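Local coordinates for nitroreductase family protein (Clostridium novyi, PDB 3G14) that is probably an FMN-dependent oxidoreductase of the nitroreductase family, though its own substrate and reaction are not established, at residues Arg24-Leu28 against Ser181-Ser185; Ser78-Ile82 against Thr149-Val153. One frame throughout, in Å; residues are numbered along the deposited sequence.

How the contacts relate
Contact 1 (24-28 with 181-185) is partly buried, its centre about 14 Å from that of the chain, and it joins the first turn of helix 24-35 to the loop after strand 173-175. Contact 2 (78-82 with 149-153) is buried, about 9 Å from the chain centre, and pairs two neighbouring strands of the central sheet. The first relies on apolar side chains round a phenylalanine, with an arginine and a water toward the surface; the second on backbone hydrogen bonds with apolar side chains beneath them. Their centres lie about 14 Å apart, and L27 connects them: its CD1 and CD2 also pack on M80, I82 and L151 of contact 2.

Contact 1 (Arg24-Leu28 against Ser181-Ser185); sequences RDKLL and SFMES
F182 enters between the side chains of R24, L27 and L28 on the first turn of helix 24-35, an α-helix packed against the C-terminal part of the α+β nitroreductase fold. L27 comes from the opposite direction, its CD2 3.7 Å from F182 CZ and oblique to the ring. L28 comes in at a slant, with CD2 3.9 Å from F182 CE2, and the same methyl reaches CG of selenomethionine M183. The extended chain of R24 runs past F182 in the opposite sense, and its guanidinium plane is only 14° from that of the ring; NE is 4.0 Å from F182 CE2, while L28 CD1 lies over one guanidinium face, offset toward its rim. Further out, a water in the guanidinium plane accepts from R24 NH2 and donates to F182 O, tying the arginine to the loop backbone.

F182 is directed at the helix by its first torsion, with CG trans to the backbone N (chi1 179°). Behind it, a type I turn from F182 to S185 shapes the loop. S181 OG, itself bonded to D170, accepts from E184 N in an ST motif, and L173 and I175 of strand 173-175 also touch the phenylalanine. The turn is braced by S185 OG, which donates to S181 O over 2.7 Å, nearly in line with the carbonyl bond (162° at O).

Contact 2 (Ser78-Ile82 against Thr149-Val153); sequences SPMTI and TPLGV
A chi1 of 66° sets CG of selenomethionine M80 between its backbone N and carbonyl carbon, while L151 holds CG trans to its N (-173°); the two side chains then run side by side in the same direction, with M80 SE 3.8 Å from L151 CD2. I82 slants across to the same methyl, its CD1 4.0 Å away. Helix 99-117 packs on this face, A115 touching L151 and I111 touching I82.

Backbone bonds hold the strands above this layer. I82 and T149 form a hydrogen-bonded pair with both bonds made, I82 N to T149 O at 2.8 Å and T149 N to I82 O at 2.9 Å. L151 N donates to M80 O. Between them T81 and P150 make a non-hydrogen-bonded pair, CA to CA 4.2 Å, in which the proline N faces away from T81; two CA-H...O contacts form, T81 CA to T149 O at 3.2 Å and P150 CA to M80 O. On the T81 and P150 face, S78 OG lies 3.4 Å from P150 CB and bonds to A74 O of helix 70-77, whose V75 and A74 touch T81 and P150. Helices thus pack on both faces of an antiparallel strand pair, as in the α+β nitroreductase fold.

Contact 1 (Arg24-Leu28 against Ser181-Ser185)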
loop_
_atom_site.group_PDB
_atom_site.type_symbol
_atom_site.label_atom_id
_atom_site.label_comp_id
_atom_site.label_asym_id
_atom_site.label_seq_id
_atom_site.Cartn_x
_atom_site.Cartn_y
_atom_site.Cartn_z
ATOM N N ARG B 24 -15.247 -15.081 -11.575
ATOM C CA ARG B 24 -15.046 -13.827 -12.322
ATOM C C ARG B 24 -15.553 -12.598 -11.555
ATOM O O ARG B 24 -14.903 -11.545 -11.537
ATOM C CB ARG B 24 -15.740 -13.914 -13.695
ATOM C CG ARG B 24 -15.512 -12.701 -14.599
ATOM C CD ARG B 24 -16.005 -12.962 -16.025
ATOM N NE ARG B 24 -15.636 -11.865 -16.925
ATOM C CZ ARG B 24 -16.313 -10.721 -17.027
ATOM N NH1 ARG B 24 -17.405 -10.505 -16.299
ATOM N NH2 ARG B 24 -15.907 -9.783 -17.866
ATOM N N ASP B 25 -16.727 -12.734 -10.936
ATOM C CA ASP B 25 -17.331 -11.645 -10.172
ATOM C C ASP B 25 -16.442 -11.255 -8.970
ATOM O O ASP B 25 -16.262 -10.063 -8.667
ATOM C CB ASP B 25 -18.714 -12.055 -9.687
ATOM C CG ASP B 25 -18.663 -13.099 -8.579
ATOM O OD1 ASP B 25 -18.154 -14.223 -8.842
ATOM O OD2 ASP B 25 -19.101 -12.776 -7.440
ATOM N N LYS B 26 -15.882 -12.263 -8.299
ATOM C CA LYS B 26 -14.990 -12.008 -7.162
ATOM C C LYS B 26 -13.724 -11.304 -7.625
ATOM O O LYS B 26 -13.318 -10.329 -7.017
ATOM C CB LYS B 26 -14.642 -13.289 -6.411
ATOM C CG LYS B 26 -15.802 -13.994 -5.675
ATOM C CD LYS B 26 -15.217 -14.983 -4.659
ATOM C CE LYS B 26 -16.183 -16.052 -4.191
ATOM N NZ LYS B 26 -17.578 -15.667 -4.340
ATOM N N LEU B 27 -13.118 -11.768 -8.716
ATOM C CA LEU B 27 -11.980 -11.054 -9.323
ATOM C C LEU B 27 -12.297 -9.589 -9.647
ATOM O O LEU B 27 -11.486 -8.680 -9.374
ATOM C CB LEU B 27 -11.560 -11.733 -10.616
ATOM C CG LEU B 27 -10.365 -11.102 -11.359
ATOM C CD1 LEU B 27 -9.088 -11.065 -10.493
ATOM C CD2 LEU B 27 -10.152 -11.834 -12.650
ATOM N N LEU B 28 -13.454 -9.340 -10.245
ATOM C CA LEU B 28 -13.716 -7.973 -10.614
ATOM C C LEU B 28 -13.960 -7.091 -9.368
ATOM O O LEU B 28 -13.630 -5.915 -9.400
ATOM C CB LEU B 28 -14.807 -7.869 -11.666
ATOM C CG LEU B 28 -14.458 -8.519 -13.020
ATOM C CD1 LEU B 28 -15.671 -8.483 -13.925
ATOM C CD2 LEU B 28 -13.252 -7.855 -13.720
ATOM N N SER B 181 -7.808 -5.924 -23.435
ATOM C CA SER B 181 -8.867 -5.783 -22.445
ATOM C C SER B 181 -9.341 -7.101 -21.825
ATOM O O SER B 181 -9.754 -8.029 -22.534
ATOM C CB SER B 181 -10.062 -5.104 -23.111
ATOM O OG SER B 181 -11.164 -5.044 -22.229
ATOM N N PHE B 182 -9.295 -7.178 -20.497
ATOM C CA PHE B 182 -9.827 -8.337 -19.786
ATOM C C PHE B 182 -11.347 -8.409 -20.021
ATOM O O PHE B 182 -11.898 -9.454 -20.396
ATOM C CB PHE B 182 -9.572 -8.251 -18.273
ATOM C CG PHE B 182 -10.138 -9.411 -17.508
ATOM C CD1 PHE B 182 -9.396 -10.581 -17.334
ATOM C CD2 PHE B 182 -11.436 -9.360 -16.994
ATOM C CE1 PHE B 182 -9.925 -11.665 -16.642
ATOM C CE2 PHE B 182 -11.979 -10.450 -16.300
ATOM C CZ PHE B 182 -11.229 -11.601 -16.130
HETATM N N MSE B 183 -12.020 -7.305 -19.753
HETATM C CA MSE B 183 -13.485 -7.364 -19.694
HETATM C C MSE B 183 -14.137 -7.480 -21.056
HETATM O O MSE B 183 -15.255 -7.966 -21.140
HETATM C CB MSE B 183 -14.070 -6.185 -18.937
HETATM C CG MSE B 183 -13.888 -6.232 -17.392
HETATM SE SE MSE B 183 -14.305 -4.490 -16.820
HETATM C CE MSE B 183 -16.258 -4.680 -16.972
ATOM N N GLU B 184 -13.460 -7.049 -22.111
ATOM C CA GLU B 184 -14.036 -7.118 -23.448
ATOM C C GLU B 184 -13.673 -8.413 -24.151
ATOM O O GLU B 184 -14.165 -8.675 -25.235
ATOM C CB GLU B 184 -13.560 -5.948 -24.298
ATOM C CG GLU B 184 -13.899 -4.572 -23.743
ATOM C CD GLU B 184 -13.235 -3.476 -24.553
ATOM O OE1 GLU B 184 -13.284 -3.567 -25.795
ATOM O OE2 GLU B 184 -12.653 -2.540 -23.965
ATOM N N SER B 185 -12.799 -9.222 -23.561
ATOM C CA SER B 185 -12.355 -10.446 -24.231
ATOM C C SER B 185 -13.192 -11.666 -23.833
ATOM O O SER B 185 -13.754 -11.728 -22.735
ATOM C CB SER B 185 -10.868 -10.702 -23.952
ATOM O OG SER B 185 -10.067 -9.707 -24.588
HETATM O O HOH W 1 -13.740 -11.157 -19.416
#

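Contact 2 (Ser78-Ile82 against Thr149-Val153)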
loop_
_atom_site.group_PDB
_atom_site.type_symbol
_atom_site.label_atom_id
_atom_site.label_comp_id
_atom_site.label_asym_id
_atom_site.label_seq_id
_atom_site.Cartn_x
_atom_site.Cartn_y
_atom_site.Cartn_z
ATOM N N SER B 78 -1.028 -21.937 -9.280
ATOM C CA SER B 78 -2.283 -21.215 -9.017
ATOM C C SER B 78 -3.058 -20.950 -10.323
ATOM O O SER B 78 -2.452 -20.906 -11.374
ATOM C CB SER B 78 -2.016 -19.881 -8.335
ATOM O OG SER B 78 -1.031 -19.117 -9.022
ATOM N N PRO B 79 -4.380 -20.711 -10.243
ATOM C CA PRO B 79 -5.111 -20.462 -11.526
ATOM C C PRO B 79 -4.703 -19.197 -12.299
ATOM O O PRO B 79 -4.806 -19.185 -13.520
ATOM C CB PRO B 79 -6.595 -20.439 -11.114
ATOM C CG PRO B 79 -6.571 -20.093 -9.643
ATOM C CD PRO B 79 -5.289 -20.722 -9.084
HETATM N N MSE B 80 -4.290 -18.143 -11.595
HETATM C CA MSE B 80 -3.813 -16.938 -12.237
HETATM C C MSE B 80 -2.822 -16.162 -11.384
HETATM O O MSE B 80 -2.603 -16.450 -10.200
HETATM C CB MSE B 80 -5.006 -16.037 -12.608
HETATM C CG MSE B 80 -5.722 -15.521 -11.441
HETATM SE SE MSE B 80 -7.275 -14.364 -11.820
HETATM C CE MSE B 80 -8.191 -15.439 -12.994
ATOM N N THR B 81 -2.180 -15.205 -12.039
ATOM C CA THR B 81 -1.283 -14.251 -11.403
ATOM C C THR B 81 -1.688 -12.843 -11.822
ATOM O O THR B 81 -2.081 -12.615 -12.968
ATOM C CB THR B 81 0.201 -14.573 -11.793
ATOM O OG1 THR B 81 0.625 -15.750 -11.096
ATOM C CG2 THR B 81 1.129 -13.399 -11.505
ATOM N N ILE B 82 -1.654 -11.916 -10.870
ATOM C CA ILE B 82 -1.930 -10.495 -11.154
ATOM C C ILE B 82 -0.609 -9.748 -11.167
ATOM O O ILE B 82 0.143 -9.832 -10.203
ATOM C CB ILE B 82 -2.911 -9.870 -10.141
ATOM C CG1 ILE B 82 -4.251 -10.617 -10.198
ATOM C CG2 ILE B 82 -3.127 -8.392 -10.457
ATOM C CD1 ILE B 82 -5.246 -10.354 -9.064
ATOM N N THR B 149 1.487 -11.170 -7.952
ATOM C CA THR B 149 1.060 -12.161 -6.982
ATOM C C THR B 149 0.263 -13.283 -7.639
ATOM O O THR B 149 -0.593 -13.022 -8.540
ATOM C CB THR B 149 0.179 -11.491 -5.880
ATOM O OG1 THR B 149 -0.366 -12.487 -4.987
ATOM C CG2 THR B 149 -0.958 -10.720 -6.511
ATOM N N PRO B 150 0.488 -14.531 -7.175
ATOM C CA PRO B 150 -0.476 -15.572 -7.522
ATOM C C PRO B 150 -1.834 -15.248 -6.866
ATOM O O PRO B 150 -1.910 -14.494 -5.907
ATOM C CB PRO B 150 0.097 -16.822 -6.856
ATOM C CG PRO B 150 0.936 -16.253 -5.691
ATOM C CD PRO B 150 1.537 -15.032 -6.250
ATOM N N LEU B 151 -2.881 -15.843 -7.394
ATOM C CA LEU B 151 -4.237 -15.699 -6.834
ATOM C C LEU B 151 -4.863 -17.077 -6.920
ATOM O O LEU B 151 -4.914 -17.666 -8.008
ATOM C CB LEU B 151 -5.039 -14.690 -7.659
ATOM C CG LEU B 151 -6.400 -14.354 -7.026
ATOM C CD1 LEU B 151 -6.123 -13.488 -5.808
ATOM C CD2 LEU B 151 -7.315 -13.665 -8.045
ATOM N N GLY B 152 -5.320 -17.612 -5.788
ATOM C CA GLY B 152 -5.957 -18.929 -5.786
ATOM C C GLY B 152 -6.610 -19.235 -4.442
ATOM O O GLY B 152 -6.397 -18.551 -3.449
ATOM N N VAL B 153 -7.391 -20.292 -4.410
ATOM C CA VAL B 153 -7.815 -20.813 -3.135
ATOM C C VAL B 153 -6.626 -21.500 -2.436
ATOM O O VAL B 153 -5.997 -22.373 -3.017
ATOM C CB VAL B 153 -8.931 -21.824 -3.322
ATOM C CG1 VAL B 153 -9.358 -22.353 -1.968
ATOM C CG2 VAL B 153 -10.065 -21.174 -4.094
#